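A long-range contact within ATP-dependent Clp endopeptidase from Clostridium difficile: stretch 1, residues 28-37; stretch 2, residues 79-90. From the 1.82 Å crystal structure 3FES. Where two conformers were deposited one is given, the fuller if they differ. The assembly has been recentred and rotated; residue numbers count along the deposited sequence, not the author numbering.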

# COMPACT_ATOMS: atom_id res chain seq x y z
N HIS A 28 3.02 -15.66 -3.90
CA HIS A 28 4.11 -14.92 -3.26
C HIS A 28 4.02 -15.15 -1.75
O HIS A 28 2.97 -14.87 -1.15
N ASN A 29 5.07 -15.65 -1.11
CA ASN A 29 4.97 -15.93 0.33
C ASN A 29 5.49 -14.78 1.21
O ASN A 29 5.48 -14.86 2.42
N ILE A 30 5.93 -13.72 0.57
CA ILE A 30 6.38 -12.53 1.28
C ILE A 30 5.56 -11.34 0.81
O ILE A 30 5.49 -11.04 -0.38
N VAL A 31 4.95 -10.64 1.75
CA VAL A 31 4.15 -9.44 1.43
C VAL A 31 5.09 -8.23 1.40
O VAL A 31 5.67 -7.86 2.44
N GLY A 32 5.27 -7.66 0.22
CA GLY A 32 6.14 -6.49 0.01
C GLY A 32 5.34 -5.22 -0.16
O GLY A 32 4.12 -5.23 -0.10
N SER A 33 6.03 -4.09 -0.39
CA SER A 33 5.34 -2.81 -0.51
C SER A 33 4.36 -2.84 -1.66
O SER A 33 3.32 -2.16 -1.61
N GLU A 34 4.70 -3.61 -2.71
CA GLU A 34 3.83 -3.66 -3.90
C GLU A 34 2.47 -4.29 -3.57
O GLU A 34 1.44 -3.90 -4.12
N HIS A 35 2.47 -5.27 -2.67
CA HIS A 35 1.23 -5.89 -2.28
C HIS A 35 0.40 -4.98 -1.39
O HIS A 35 -0.81 -4.98 -1.50
N ILE A 36 1.06 -4.24 -0.50
CA ILE A 36 0.35 -3.25 0.31
C ILE A 36 -0.28 -2.20 -0.62
O ILE A 36 -1.43 -1.80 -0.44
N LEU A 37 0.48 -1.74 -1.63
CA LEU A 37 -0.10 -0.78 -2.59
C LEU A 37 -1.35 -1.34 -3.30
O LEU A 37 -2.39 -0.64 -3.44
N ASP A 79 -0.05 -19.67 5.92
CA ASP A 79 0.37 -18.32 6.32
C ASP A 79 1.68 -17.90 5.69
O ASP A 79 2.60 -18.71 5.52
N ILE A 80 1.73 -16.61 5.37
CA ILE A 80 2.85 -15.93 4.73
C ILE A 80 3.20 -14.67 5.58
O ILE A 80 2.49 -14.38 6.57
N VAL A 81 4.25 -13.91 5.22
CA VAL A 81 4.83 -12.92 6.17
C VAL A 81 5.20 -11.60 5.53
O VAL A 81 5.45 -11.55 4.33
N LEU A 82 5.21 -10.53 6.34
CA LEU A 82 5.65 -9.22 5.88
C LEU A 82 7.17 -9.18 5.71
O LEU A 82 7.90 -9.69 6.55
N SER A 83 7.61 -8.53 4.64
CA SER A 83 9.04 -8.24 4.48
C SER A 83 9.45 -7.11 5.49
O SER A 83 8.60 -6.41 6.04
N PRO A 84 10.76 -6.91 5.66
CA PRO A 84 11.26 -5.84 6.54
C PRO A 84 10.76 -4.49 6.06
O PRO A 84 10.34 -3.65 6.86
N ARG A 85 10.74 -4.29 4.75
CA ARG A 85 10.28 -3.01 4.22
C ARG A 85 8.78 -2.74 4.50
O ARG A 85 8.39 -1.62 4.86
N SER A 86 7.98 -3.78 4.34
CA SER A 86 6.57 -3.73 4.74
C SER A 86 6.41 -3.39 6.19
O SER A 86 5.58 -2.54 6.54
N LYS A 87 7.17 -4.05 7.05
CA LYS A 87 7.15 -3.71 8.48
C LYS A 87 7.57 -2.27 8.77
O LYS A 87 6.95 -1.61 9.61
N GLN A 88 8.60 -1.78 8.06
CA GLN A 88 9.04 -0.41 8.19
C GLN A 88 7.97 0.58 7.72
O GLN A 88 7.75 1.61 8.35
N ILE A 89 7.32 0.26 6.61
CA ILE A 89 6.20 1.08 6.10
C ILE A 89 5.09 1.18 7.12
O ILE A 89 4.57 2.30 7.40
N LEU A 90 4.72 0.04 7.72
CA LEU A 90 3.65 0.11 8.72
C LEU A 90 4.05 0.91 9.96
O LEU A 90 3.24 1.63 10.51

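One carbonyl, Val31 O, gathers donors from the backbone and from a side chain of the other stretch. Val31 O accepts from Ser83 N at 3.0 Å, extending the ladder of the short parallel sheet, and from Ser86 OG at 2.8 Å, a hydroxyl that the m rotamer of Ser86 brings in from the first turn of helix 84-90. Ser86 CB points toward stretch 1, and its OG also lies 3.1 Å from Gly32 C and 3.5 Å from Ile36 CD1, so the hydroxyl sits where strand gives way to helix. Ser83, rotamer p, caps its own helix: Ser86 N donates to Ser83 OG at 3.1 Å. A water bonds to Ser83 OG at 3.2 Å and accepts weakly from Ser33 N (3.3 Å) and Arg85 NH2 (3.4 Å), linking the two helix starts.

Upstream, Val81 N donates to Asn29 O (3.2 Å) and Val31 N to Val81 O (2.8 Å), both nearly straight. This pairing puts Ile30 and Val81 on one face of the sheet, Val31 and Leu82 on the other. On the first face, Ile30 (mt) places its CG2 3.7 Å from Ser83 CB. On the second, buried Val31 (t) is gripped by two neighbours: its CG2 meets Ile80 CD1 at 3.3 Å, a tight contact, and its CG1 meets Leu82 CD2 at 3.8 Å. Ile80 (pt) points toward stretch 1, its CB 3.2 Å from Asn29 O; Leu82 (mt) brings its end nearer than its CB direction suggests.

Beyond the strands the helices diverge at 50°, their axes no closer than 9.7 Å, and longer side chains bridge the gap. Ile36 and Ile89, both mt and pointing toward the opposing stretch, approach at 4.4 Å (Ile36 CD1 to Ile89 CG2), while Ile89 CD1 reaches Ser33 CB at 3.5 Å.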

# COMPACT_ATOMS: atom_id res chain seq x y z
CB HIS A 28 3.98 -13.42 -3.55
CG HIS A 28 4.13 -13.07 -4.99
ND1 HIS A 28 3.86 -11.82 -5.50
CD2 HIS A 28 4.48 -13.84 -6.06
CE1 HIS A 28 4.08 -11.82 -6.80
NE2 HIS A 28 4.44 -13.03 -7.17
CB ASN A 29 5.59 -17.27 0.71
CG ASN A 29 7.00 -17.43 0.20
OD1 ASN A 29 7.72 -16.45 0.01
ND2 ASN A 29 7.38 -18.67 -0.07
CB ILE A 30 7.92 -12.28 1.06
CG1 ILE A 30 8.71 -13.51 1.56
CG2 ILE A 30 8.36 -11.00 1.78
CD1 ILE A 30 10.18 -13.57 1.07
CB VAL A 31 3.10 -9.19 2.52
CG1 VAL A 31 2.29 -7.90 2.23
CG2 VAL A 31 2.17 -10.40 2.63
CB SER A 33 6.36 -1.65 -0.74
OG SER A 33 7.15 -1.88 -1.89
CB GLU A 34 4.52 -4.37 -5.08
CG GLU A 34 4.76 -5.87 -4.93
CD GLU A 34 5.99 -6.28 -4.08
OE1 GLU A 34 6.55 -5.53 -3.25
OE2 GLU A 34 6.41 -7.41 -4.26
CB HIS A 35 1.48 -7.18 -1.53
CG HIS A 35 2.35 -8.15 -2.26
ND1 HIS A 35 1.95 -8.84 -3.38
CD2 HIS A 35 3.62 -8.55 -2.01
CE1 HIS A 35 2.92 -9.63 -3.78
NE2 HIS A 35 3.94 -9.49 -2.95
CB ILE A 36 1.33 -2.55 1.31
CG1 ILE A 36 1.95 -3.57 2.29
CG2 ILE A 36 0.60 -1.42 2.08
CD1 ILE A 36 3.02 -2.97 3.17
CB LEU A 37 0.98 -0.38 -3.62
CG LEU A 37 0.58 0.77 -4.54
CD1 LEU A 37 0.60 2.10 -3.81
CD2 LEU A 37 1.59 0.84 -5.68
CB ASP A 79 0.50 -18.20 7.85
CG ASP A 79 -0.81 -18.46 8.58
OD1 ASP A 79 -1.88 -18.06 8.07
OD2 ASP A 79 -0.77 -19.05 9.67
CB ILE A 80 2.44 -15.50 3.33
CG1 ILE A 80 1.39 -14.41 3.42
CG2 ILE A 80 1.88 -16.71 2.50
CD1 ILE A 80 1.38 -13.55 2.24
CB VAL A 81 6.07 -13.51 6.92
CG1 VAL A 81 5.65 -14.74 7.75
CG2 VAL A 81 7.15 -13.91 5.95
CB LEU A 82 5.27 -8.14 6.88
CG LEU A 82 3.76 -7.96 7.13
CD1 LEU A 82 3.61 -7.03 8.31
CD2 LEU A 82 3.15 -7.35 5.88
CB SER A 83 9.30 -7.72 3.08
OG SER A 83 8.68 -6.48 2.92
CB PRO A 84 12.79 -6.01 6.41
CG PRO A 84 12.95 -7.50 6.39
CD PRO A 84 11.84 -7.84 5.31
CB ARG A 85 10.54 -2.86 2.72
CG ARG A 85 10.10 -1.50 2.21
CD ARG A 85 10.48 -1.28 0.74
NE ARG A 85 11.93 -1.17 0.50
CZ ARG A 85 12.70 -2.16 0.06
NH1 ARG A 85 13.98 -1.95 -0.17
NH2 ARG A 85 12.15 -3.36 -0.18
CB SER A 86 5.86 -5.03 4.37
OG SER A 86 5.78 -5.12 2.94
CB LYS A 87 8.00 -4.70 9.30
CG LYS A 87 7.32 -6.10 9.37
CD LYS A 87 8.02 -7.04 10.35
CE LYS A 87 7.82 -6.59 11.80
NZ LYS A 87 6.53 -7.09 12.32
CB GLN A 88 10.34 -0.20 7.39
CG GLN A 88 11.55 -0.88 8.02
CD GLN A 88 12.28 0.02 9.03
OE1 GLN A 88 12.45 -0.35 10.21
NE2 GLN A 88 12.74 1.19 8.57
CB ILE A 89 5.66 0.50 4.77
CG1 ILE A 89 6.65 0.83 3.64
CG2 ILE A 89 4.20 1.07 4.46
CD1 ILE A 89 6.48 -0.04 2.38
CB LEU A 90 3.13 -1.27 9.09
CG LEU A 90 2.48 -2.00 7.91
CD1 LEU A 90 2.04 -3.38 8.42
CD2 LEU A 90 1.28 -1.25 7.25
O HOH W 1 9.18 -4.94 0.18